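Local coordinates for protein glucokinase (PDB 6EDI) that probably phosphorylates D-glucose with ATP, as a dimeric glucokinase of the actin-like ATPase clan captured here in its open conformation, at residues Ser248-Ala253 and Glu285-Tyr290; Leu238-Cys243 and Val271-Glu276; Thr18-Leu23 and Tyr71-Val76. One frame throughout, in Å; residues are numbered along the deposited sequence.

In the fold
Along the chain contact 3 comes first and is complete before the other two begin; the segments of contacts 1 and 2 then alternate, in the order 238-243, 248-253, 271-276, 285-290. Contact 3 pairs a strand outermost in this chain, 16-20, with strand 67-75 in the first of the two six-stranded mixed sheets. Contacts 1 and 2 lie on the opposite side of the chain's centre; their centres are about 13 Å apart and the two touch, chiefly where Val251 packs on Pro273 and Met240. Their centres are about 42 and 40 Å from that of contact 3. Both reach the second subunit, at the dimer-forming end of the molecule; contact 3 touches no other chain.

Contact 1: residues Ser248-Ala253 and Glu285-Tyr290; sequences SKYVQA and EFNYAY
Tyr250 drives the edge of its ring into the face of Tyr290, CD1 sitting over the centre of that ring in an edge-to-face pair with centroids 5.2 Å apart and planes at 78°. Its CG is anti to the backbone N (chi1 173°), which swings the ring out from segment 248-253 of its helix toward the other helix. At the far end the phenol donates to Asn287, with Tyr250 OH only 2.5 Å from Asn287 OD1; the hydroxyl lies in the amide plane, on a lone pair of the oxygen. One water bridges the same two side chains, giving a hydrogen to Tyr250 OH and accepting one from Asn287 ND2, while ND2 also bonds to Ala322 O. These links hold the amide's rotation. Phe286 meets Tyr250 tip to tip and obliquely, Phe286 CE2 lying 3.4 Å from Tyr250 CE1. Ala253 fills in beside them, its CB 3.8 Å from both Phe286 CZ and Tyr290 CE1. Arg325 of helix 317-341 touches Tyr250, Asn287 and Tyr290. The segments of helices 245-259 and 281-292 run at 121° to each other, their axes 11.9 Å apart, a wide spacing bridged by large rings: an aromatic cluster between two helices.

Contact 2: residues Leu238-Cys243 and Val271-Glu276; sequences LSMSWC and VAPIWE
Met240 leaves its backbone with CG anti to the carbonyl carbon (chi1 -69°), and each atom of the chain finds something on segment 271-276. CB and CG both run past the carbonyl oxygen of Pro273, and Met240 CG also packs near the indole of Trp275, 4.0 Å from Trp275 CD2. Met240 SD touches the proline ring, 3.8 Å from Pro273 CG, and stands obliquely to the six-membered ring of Trp275 in a Met-aromatic contact. A bend at chi3 of Met240 (74°) then brings Met240 CE to Trp275 CZ3, 4.0 Å away. At the root of the side chain, Met240 CA lies over the indole face in a CH-pi contact, 3.8 Å from the centroid of the five-membered ring.

Around the indole's rim, in its plane, come Leu238 CG at 3.6 Å from Trp275 CD1 and the hydroxyl of Ser241. Two nearly straight backbone bonds frame the packing: Met240 N gives to Pro273 O and Trp275 N to Leu238 O, both 2.9 Å, with Ser239 and Ile274 forming a single bridge between them.

Water fills the polar corners. One molecule donates to Ser239 OG and Ala272 O; another accepts from Trp275 NE1 and donates to Ser241 OG. Beyond the segments, Ser241 OG bonds to Glu336, and Ser239 OG to Glu336 of the second subunit. The chemistry therefore divides in two: an apolar patch where the methionine packs against the proline ring and the indole, and a hydrated serine side where the buried indole N-H is satisfied through water and the loop meets the other subunit.

Contact 3: residues Thr18-Leu23 and Tyr71-Val76; sequences TKEIAL and YVRFKV
A parallel beta pairing joins strand 16-20, outermost in this chain's mixed six-stranded sheet, to strand 67-75, with Glu20 and Tyr71 as the bridged pair. Tyr71 bonds through its N-H to Lys19 and through its O to Ile21, the residues flanking Glu20, which is the parallel pattern: Tyr71 N is 3.1 Å from Lys19 O, and Ile21 N is 2.9 Å from Tyr71 O. Both donors approach in the carbonyl plane of their acceptor.

Tyr71 takes the crowded first torsion, CG between the backbone N and the carbonyl carbon (chi1 65°), and this folds its ring across the neighbouring strand. Glu20 CA lies over the centre of one ring face, while Thr18 CG2 meets the edge in the ring plane, 3.3 Å from Tyr71 CE2. From within its own sheet, Arg53 of strand 51-58 makes a cation-pi contact with the same ring.

Glu20 extends with CG anti to the backbone N, its CB and CG passing the Tyr71 ring near CE1. The carboxylate thereby reaches Arg73, whose chain bends at chi3 (-53°). At the guanidinium edge Glu20 OE1 forms a salt bridge with Arg73 NH2, 3.4 Å away, the hydrogen bond within it being weak, and the two planes are turned 64° apart.

Another set of side chains is apolar. Val72 packs against both Ile21 and Leu23: Val72 CG2 is 4.1 Å from Ile21 CG1, and Val72 CG1 is 3.7 Å from Leu23 CB. Leu23 and Phe74 also touch helix 84-98, where Phe74 stacks on Phe87, so the chain leaving the edge strand packs against that helix. Leu23 CD2 completes the join, 4.0 Å from Phe74 CE1, as Val72 CG1 lies over a face of the same phenyl ring, offset toward its rim.

Contact 1: residues Ser248-Ala253 and Glu285-Tyr290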
loop_
_atom_site.group_PDB
_atom_site.type_symbol
_atom_site.label_atom_id
_atom_site.label_comp_id
_atom_site.label_asym_id
_atom_site.label_seq_id
_atom_site.Cartn_x
_atom_site.Cartn_y
_atom_site.Cartn_z
ATOM N N SER A 248 4.127 -11.845 -24.967
ATOM C CA SER A 248 3.813 -13.097 -24.273
ATOM C C SER A 248 4.878 -14.183 -24.491
ATOM O O SER A 248 5.161 -14.970 -23.588
ATOM C CB SER A 248 2.421 -13.606 -24.678
ATOM O OG SER A 248 2.091 -14.797 -23.996
ATOM N N LYS A 249 5.463 -14.230 -25.685
ATOM C CA LYS A 249 6.527 -15.185 -25.953
ATOM C C LYS A 249 7.683 -14.947 -24.979
ATOM O O LYS A 249 8.278 -15.897 -24.473
ATOM C CB LYS A 249 7.019 -15.077 -27.402
ATOM C CG LYS A 249 5.997 -15.501 -28.471
ATOM C CD LYS A 249 5.377 -16.871 -28.180
ATOM C CE LYS A 249 4.709 -17.474 -29.423
ATOM N NZ LYS A 249 5.695 -18.009 -30.414
ATOM N N TYR A 250 7.975 -13.676 -24.708
ATOM C CA TYR A 250 9.023 -13.319 -23.751
ATOM C C TYR A 250 8.691 -13.751 -22.331
ATOM O O TYR A 250 9.542 -14.334 -21.647
ATOM C CB TYR A 250 9.346 -11.825 -23.770
ATOM C CG TYR A 250 10.313 -11.453 -22.654
ATOM C CD1 TYR A 250 11.668 -11.783 -22.735
ATOM C CD2 TYR A 250 9.863 -10.822 -21.507
ATOM C CE1 TYR A 250 12.559 -11.462 -21.703
ATOM C CE2 TYR A 250 10.746 -10.493 -20.471
ATOM C CZ TYR A 250 12.081 -10.812 -20.578
ATOM O OH TYR A 250 12.929 -10.486 -19.541
ATOM N N VAL A 251 7.468 -13.465 -21.878
ATOM C CA VAL A 251 7.083 -13.859 -20.535
ATOM C C VAL A 251 7.166 -15.369 -20.422
ATOM O O VAL A 251 7.640 -15.915 -19.419
ATOM C CB VAL A 251 5.663 -13.366 -20.155
ATOM C CG1 VAL A 251 5.328 -13.804 -18.741
ATOM C CG2 VAL A 251 5.551 -11.834 -20.291
ATOM N N GLN A 252 6.706 -16.045 -21.473
ATOM C CA GLN A 252 6.779 -17.500 -21.530
ATOM C C GLN A 252 8.215 -17.999 -21.364
ATOM O O GLN A 252 8.493 -18.923 -20.581
ATOM C CB GLN A 252 6.233 -18.013 -22.866
ATOM C CG GLN A 252 6.248 -19.540 -22.965
ATOM C CD GLN A 252 5.426 -20.199 -21.868
ATOM O OE1 GLN A 252 4.205 -20.355 -21.991
ATOM N NE2 GLN A 252 6.086 -20.580 -20.787
ATOM N N ALA A 253 9.125 -17.396 -22.116
ATOM C CA ALA A 253 10.521 -17.834 -22.067
ATOM C C ALA A 253 11.113 -17.541 -20.697
ATOM O O ALA A 253 11.893 -18.336 -20.167
ATOM C CB ALA A 253 11.336 -17.174 -23.170
ATOM N N GLU A 285 20.683 -10.275 -17.824
ATOM C CA GLU A 285 21.495 -11.348 -18.397
ATOM C C GLU A 285 20.663 -12.277 -19.283
ATOM O O GLU A 285 21.131 -12.722 -20.337
ATOM C CB GLU A 285 22.208 -12.123 -17.289
ATOM C CG GLU A 285 23.176 -11.227 -16.506
ATOM C CD GLU A 285 23.887 -11.921 -15.368
ATOM O OE1 GLU A 285 23.653 -13.131 -15.163
ATOM O OE2 GLU A 285 24.677 -11.243 -14.674
ATOM N N PHE A 286 19.426 -12.551 -18.866
ATOM C CA PHE A 286 18.525 -13.345 -19.688
ATOM C C PHE A 286 18.143 -12.590 -20.953
ATOM O O PHE A 286 18.057 -13.170 -22.046
ATOM C CB PHE A 286 17.258 -13.716 -18.915
ATOM C CG PHE A 286 16.245 -14.431 -19.751
ATOM C CD1 PHE A 286 16.352 -15.799 -19.965
ATOM C CD2 PHE A 286 15.196 -13.736 -20.341
ATOM C CE1 PHE A 286 15.425 -16.474 -20.752
ATOM C CE2 PHE A 286 14.259 -14.395 -21.123
ATOM C CZ PHE A 286 14.375 -15.772 -21.332
ATOM N N ASN A 287 17.883 -11.297 -20.798
ATOM C CA ASN A 287 17.513 -10.469 -21.931
ATOM C C ASN A 287 18.565 -10.474 -23.026
ATOM O O ASN A 287 18.247 -10.503 -24.221
ATOM C CB ASN A 287 17.212 -9.052 -21.472
ATOM C CG ASN A 287 15.821 -8.932 -20.878
ATOM O OD1 ASN A 287 15.128 -9.942 -20.711
ATOM N ND2 ASN A 287 15.409 -7.705 -20.553
ATOM N N TYR A 288 19.822 -10.475 -22.609
ATOM C CA TYR A 288 20.926 -10.474 -23.558
ATOM C C TYR A 288 20.923 -11.735 -24.412
ATOM O O TYR A 288 20.958 -11.661 -25.639
ATOM C CB TYR A 288 22.264 -10.330 -22.837
ATOM C CG TYR A 288 23.420 -10.156 -23.796
ATOM C CD1 TYR A 288 23.534 -9.006 -24.571
ATOM C CD2 TYR A 288 24.388 -11.140 -23.934
ATOM C CE1 TYR A 288 24.592 -8.838 -25.454
ATOM C CE2 TYR A 288 25.448 -10.981 -24.812
ATOM C CZ TYR A 288 25.544 -9.830 -25.569
ATOM O OH TYR A 288 26.606 -9.681 -26.445
ATOM N N ALA A 289 20.880 -12.887 -23.757
ATOM C CA ALA A 289 20.755 -14.154 -24.463
ATOM C C ALA A 289 19.541 -14.117 -25.381
ATOM O O ALA A 289 19.655 -14.367 -26.583
ATOM C CB ALA A 289 20.661 -15.302 -23.485
ATOM N N TYR A 290 18.388 -13.760 -24.818
ATOM C CA TYR A 290 17.135 -13.733 -25.564
ATOM C C TYR A 290 17.231 -12.889 -26.836
ATOM O O TYR A 290 16.636 -13.231 -27.854
ATOM C CB TYR A 290 15.985 -13.256 -24.658
ATOM C CG TYR A 290 14.592 -13.378 -25.263
ATOM C CD1 TYR A 290 13.887 -14.577 -25.205
ATOM C CD2 TYR A 290 13.972 -12.286 -25.860
ATOM C CE1 TYR A 290 12.611 -14.686 -25.744
ATOM C CE2 TYR A 290 12.701 -12.386 -26.397
ATOM C CZ TYR A 290 12.031 -13.589 -26.336
ATOM O OH TYR A 290 10.770 -13.693 -26.868
HETATM O O HOH W 1 12.803 -7.670 -19.507
#

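Contact 2: residues Leu238-Cys243 and Val271-Glu276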
loop_
_atom_site.group_PDB
_atom_site.type_symbol
_atom_site.label_atom_id
_atom_site.label_comp_id
_atom_site.label_asym_id
_atom_site.label_seq_id
_atom_site.Cartn_x
_atom_site.Cartn_y
_atom_site.Cartn_z
ATOM N N LEU A 238 5.152 -9.217 -7.514
ATOM C CA LEU A 238 3.886 -9.318 -8.223
ATOM C C LEU A 238 4.129 -10.052 -9.552
ATOM O O LEU A 238 5.138 -9.813 -10.229
ATOM C CB LEU A 238 3.301 -7.914 -8.423
ATOM C CG LEU A 238 2.338 -7.491 -9.526
ATOM C CD1 LEU A 238 0.938 -8.031 -9.325
ATOM C CD2 LEU A 238 2.312 -5.948 -9.586
ATOM N N SER A 239 3.228 -10.961 -9.903
ATOM C CA SER A 239 3.295 -11.644 -11.198
ATOM C C SER A 239 3.283 -10.667 -12.369
ATOM O O SER A 239 2.598 -9.649 -12.321
ATOM C CB SER A 239 2.122 -12.604 -11.355
ATOM O OG SER A 239 2.050 -13.492 -10.274
ATOM N N MET A 240 4.035 -10.973 -13.430
ATOM C CA MET A 240 3.940 -10.175 -14.652
ATOM C C MET A 240 2.514 -10.181 -15.208
ATOM O O MET A 240 1.777 -11.151 -15.045
ATOM C CB MET A 240 4.930 -10.659 -15.719
ATOM C CG MET A 240 6.371 -10.387 -15.353
ATOM S SD MET A 240 7.516 -10.831 -16.664
ATOM C CE MET A 240 7.234 -9.488 -17.821
ATOM N N SER A 241 2.141 -9.079 -15.852
ATOM C CA SER A 241 0.807 -8.888 -16.387
ATOM C C SER A 241 0.581 -9.767 -17.608
ATOM O O SER A 241 1.518 -10.121 -18.323
ATOM C CB SER A 241 0.599 -7.423 -16.769
ATOM O OG SER A 241 0.609 -6.590 -15.624
ATOM N N TRP A 242 -0.672 -10.131 -17.845
ATOM C CA TRP A 242 -0.994 -10.887 -19.034
ATOM C C TRP A 242 -0.684 -10.073 -20.293
ATOM O O TRP A 242 -0.741 -8.842 -20.289
ATOM C CB TRP A 242 -2.470 -11.326 -18.997
ATOM C CG TRP A 242 -2.833 -12.211 -20.130
ATOM C CD1 TRP A 242 -2.795 -13.579 -20.166
ATOM C CD2 TRP A 242 -3.295 -11.784 -21.407
ATOM N NE1 TRP A 242 -3.206 -14.025 -21.408
ATOM C CE2 TRP A 242 -3.522 -12.937 -22.184
ATOM C CE3 TRP A 242 -3.543 -10.527 -21.973
ATOM C CZ2 TRP A 242 -3.984 -12.869 -23.492
ATOM C CZ3 TRP A 242 -3.998 -10.463 -23.271
ATOM C CH2 TRP A 242 -4.210 -11.627 -24.020
ATOM N N CYS A 243 -0.327 -10.773 -21.367
ATOM C CA CYS A 243 -0.113 -10.131 -22.660
ATOM C C CYS A 243 -0.150 -11.204 -23.739
ATOM O O CYS A 243 -0.254 -12.393 -23.430
ATOM C CB CYS A 243 1.214 -9.377 -22.695
ATOM S SG CYS A 243 2.634 -10.349 -22.127
ATOM N N VAL A 271 3.490 -21.028 -14.964
ATOM C CA VAL A 271 3.380 -20.076 -13.857
ATOM C C VAL A 271 4.036 -18.744 -14.231
ATOM O O VAL A 271 5.208 -18.732 -14.593
ATOM C CB VAL A 271 4.105 -20.609 -12.606
ATOM C CG1 VAL A 271 3.803 -19.730 -11.397
ATOM C CG2 VAL A 271 3.728 -22.063 -12.318
ATOM N N ALA A 272 3.305 -17.630 -14.112
ATOM C CA ALA A 272 3.851 -16.297 -14.414
ATOM C C ALA A 272 5.121 -16.026 -13.610
ATOM O O ALA A 272 5.206 -16.408 -12.440
ATOM C CB ALA A 272 2.827 -15.222 -14.146
ATOM N N PRO A 273 6.126 -15.399 -14.237
ATOM C CA PRO A 273 7.306 -15.050 -13.439
ATOM C C PRO A 273 7.017 -13.724 -12.772
ATOM O O PRO A 273 6.093 -13.045 -13.218
ATOM C CB PRO A 273 8.409 -14.903 -14.487
ATOM C CG PRO A 273 7.696 -14.479 -15.744
ATOM C CD PRO A 273 6.275 -15.033 -15.658
ATOM N N ILE A 274 7.757 -13.358 -11.735
ATOM C CA ILE A 274 7.491 -12.093 -11.061
ATOM C C ILE A 274 8.137 -10.939 -11.828
ATOM O O ILE A 274 9.104 -11.148 -12.571
ATOM C CB ILE A 274 7.919 -12.133 -9.596
ATOM C CG1 ILE A 274 9.441 -12.319 -9.457
ATOM C CG2 ILE A 274 7.240 -13.281 -8.894
ATOM C CD1 ILE A 274 9.900 -12.397 -7.996
ATOM N N TRP A 275 7.594 -9.734 -11.675
ATOM C CA TRP A 275 8.116 -8.562 -12.384
ATOM C C TRP A 275 9.607 -8.367 -12.150
ATOM O O TRP A 275 10.331 -7.926 -13.040
ATOM C CB TRP A 275 7.390 -7.293 -11.942
ATOM C CG TRP A 275 6.099 -7.048 -12.640
ATOM C CD1 TRP A 275 4.851 -7.182 -12.113
ATOM C CD2 TRP A 275 5.917 -6.609 -14.001
ATOM N NE1 TRP A 275 3.905 -6.859 -13.053
ATOM C CE2 TRP A 275 4.528 -6.499 -14.220
ATOM C CE3 TRP A 275 6.790 -6.297 -15.048
ATOM C CZ2 TRP A 275 3.988 -6.090 -15.452
ATOM C CZ3 TRP A 275 6.259 -5.885 -16.269
ATOM C CH2 TRP A 275 4.865 -5.794 -16.463
ATOM N N GLU A 276 10.047 -8.672 -10.934
ATOM C CA GLU A 276 11.459 -8.542 -10.567
ATOM C C GLU A 276 12.361 -9.301 -11.531
ATOM O O GLU A 276 13.444 -8.832 -11.892
ATOM C CB GLU A 276 11.671 -9.063 -9.141
ATOM C CG GLU A 276 13.120 -9.416 -8.788
ATOM C CD GLU A 276 13.266 -9.835 -7.340
ATOM O OE1 GLU A 276 13.254 -11.051 -7.070
ATOM O OE2 GLU A 276 13.386 -8.945 -6.476
HETATM O O HOH W 2 2.907 -16.068 -10.569
HETATM O O HOH W 3 0.906 -7.401 -12.958
#

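Contact 3: residues Thr18-Leu23 and Tyr71-Val76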
loop_
_atom_site.group_PDB
_atom_site.type_symbol
_atom_site.label_atom_id
_atom_site.label_comp_id
_atom_site.label_asym_id
_atom_site.label_seq_id
_atom_site.Cartn_x
_atom_site.Cartn_y
_atom_site.Cartn_z
ATOM N N THR A 18 28.415 13.434 4.473
ATOM C CA THR A 18 28.538 12.178 5.183
ATOM C C THR A 18 30.009 11.889 5.479
ATOM O O THR A 18 30.843 11.863 4.570
ATOM C CB THR A 18 27.932 11.051 4.349
ATOM O OG1 THR A 18 26.511 11.227 4.286
ATOM C CG2 THR A 18 28.231 9.722 4.963
ATOM N N LYS A 19 30.329 11.694 6.755
ATOM C CA LYS A 19 31.687 11.357 7.159
ATOM C C LYS A 19 31.701 10.013 7.879
ATOM O O LYS A 19 30.990 9.810 8.863
ATOM C CB LYS A 19 32.255 12.427 8.088
ATOM C CG LYS A 19 33.463 13.193 7.567
ATOM C CD LYS A 19 33.071 14.446 6.781
ATOM C CE LYS A 19 34.312 15.247 6.362
ATOM N NZ LYS A 19 33.952 16.545 5.720
ATOM N N GLU A 20 32.520 9.091 7.396
ATOM C CA GLU A 20 32.742 7.857 8.131
ATOM C C GLU A 20 33.941 8.105 9.035
ATOM O O GLU A 20 34.933 8.664 8.588
ATOM C CB GLU A 20 33.024 6.710 7.168
ATOM C CG GLU A 20 33.390 5.412 7.863
ATOM C CD GLU A 20 33.747 4.318 6.888
ATOM O OE1 GLU A 20 33.238 4.343 5.745
ATOM O OE2 GLU A 20 34.541 3.441 7.277
ATOM N N ILE A 21 33.834 7.720 10.304
ATOM C CA ILE A 21 34.908 7.931 11.265
ATOM C C ILE A 21 35.191 6.665 12.054
ATOM O O ILE A 21 34.323 5.800 12.207
ATOM C CB ILE A 21 34.565 9.042 12.278
ATOM C CG1 ILE A 21 33.235 8.735 12.967
ATOM C CG2 ILE A 21 34.521 10.406 11.599
ATOM C CD1 ILE A 21 33.036 9.505 14.242
ATOM N N ALA A 22 36.409 6.559 12.569
ATOM C CA ALA A 22 36.733 5.479 13.487
ATOM C C ALA A 22 35.938 5.672 14.765
ATOM O O ALA A 22 35.701 6.806 15.172
ATOM C CB ALA A 22 38.222 5.479 13.794
ATOM N N LEU A 23 35.548 4.581 15.420
ATOM C CA LEU A 23 34.815 4.701 16.686
ATOM C C LEU A 23 35.538 5.576 17.711
ATOM O O LEU A 23 34.907 6.348 18.448
ATOM C CB LEU A 23 34.511 3.330 17.289
ATOM C CG LEU A 23 34.067 3.302 18.753
ATOM C CD1 LEU A 23 32.758 4.055 18.961
ATOM C CD2 LEU A 23 33.906 1.872 19.217
ATOM N N TYR A 71 29.054 8.366 10.818
ATOM C CA TYR A 71 28.858 6.979 11.216
ATOM C C TYR A 71 30.175 6.255 11.397
ATOM O O TYR A 71 31.183 6.617 10.791
ATOM C CB TYR A 71 27.973 6.224 10.209
ATOM C CG TYR A 71 28.584 6.087 8.837
ATOM C CD1 TYR A 71 29.467 5.050 8.538
ATOM C CD2 TYR A 71 28.287 6.997 7.834
ATOM C CE1 TYR A 71 30.033 4.933 7.287
ATOM C CE2 TYR A 71 28.852 6.874 6.577
ATOM C CZ TYR A 71 29.716 5.847 6.314
ATOM O OH TYR A 71 30.261 5.743 5.056
ATOM N N VAL A 72 30.141 5.233 12.245
ATOM C CA VAL A 72 31.253 4.314 12.431
ATOM C C VAL A 72 30.890 3.028 11.710
ATOM O O VAL A 72 29.766 2.537 11.836
ATOM C CB VAL A 72 31.448 4.006 13.924
ATOM C CG1 VAL A 72 32.535 2.960 14.124
ATOM C CG2 VAL A 72 31.778 5.275 14.676
ATOM N N ARG A 73 31.812 2.486 10.925
ATOM C CA ARG A 73 31.536 1.203 10.295
ATOM C C ARG A 73 32.022 0.098 11.213
ATOM O O ARG A 73 33.215 -0.005 11.495
ATOM C CB ARG A 73 32.198 1.098 8.922
ATOM C CG ARG A 73 31.947 -0.236 8.229
ATOM C CD ARG A 73 32.691 -0.318 6.908
ATOM N NE ARG A 73 32.414 0.828 6.038
ATOM C CZ ARG A 73 31.388 0.895 5.197
ATOM N NH1 ARG A 73 30.528 -0.113 5.119
ATOM N NH2 ARG A 73 31.208 1.974 4.441
ATOM N N PHE A 74 31.087 -0.709 11.703
ATOM C CA PHE A 74 31.433 -1.866 12.515
ATOM C C PHE A 74 31.419 -3.075 11.603
ATOM O O PHE A 74 30.781 -3.051 10.550
ATOM C CB PHE A 74 30.430 -2.042 13.660
ATOM C CG PHE A 74 30.537 -0.994 14.729
ATOM C CD1 PHE A 74 31.382 -1.173 15.817
ATOM C CD2 PHE A 74 29.781 0.173 14.657
ATOM C CE1 PHE A 74 31.483 -0.200 16.814
ATOM C CE2 PHE A 74 29.874 1.145 15.650
ATOM C CZ PHE A 74 30.725 0.955 16.730
ATOM N N LYS A 75 32.134 -4.125 11.991
ATOM C CA LYS A 75 32.182 -5.330 11.184
ATOM C C LYS A 75 31.452 -6.455 11.887
ATOM O O LYS A 75 31.751 -6.769 13.040
ATOM C CB LYS A 75 33.633 -5.733 10.878
ATOM C CG LYS A 75 34.294 -4.878 9.803
ATOM C CD LYS A 75 34.767 -3.531 10.359
ATOM C CE LYS A 75 34.850 -2.463 9.270
ATOM N NZ LYS A 75 35.485 -1.195 9.758
ATOM N N VAL A 76 30.483 -7.046 11.191
ATOM C CA VAL A 76 29.759 -8.209 11.695
ATOM C C VAL A 76 30.649 -9.448 11.563
ATOM O O VAL A 76 30.602 -10.172 10.563
ATOM C CB VAL A 76 28.435 -8.427 10.937
ATOM C CG1 VAL A 76 27.524 -9.352 11.730
ATOM C CG2 VAL A 76 27.748 -7.084 10.675
#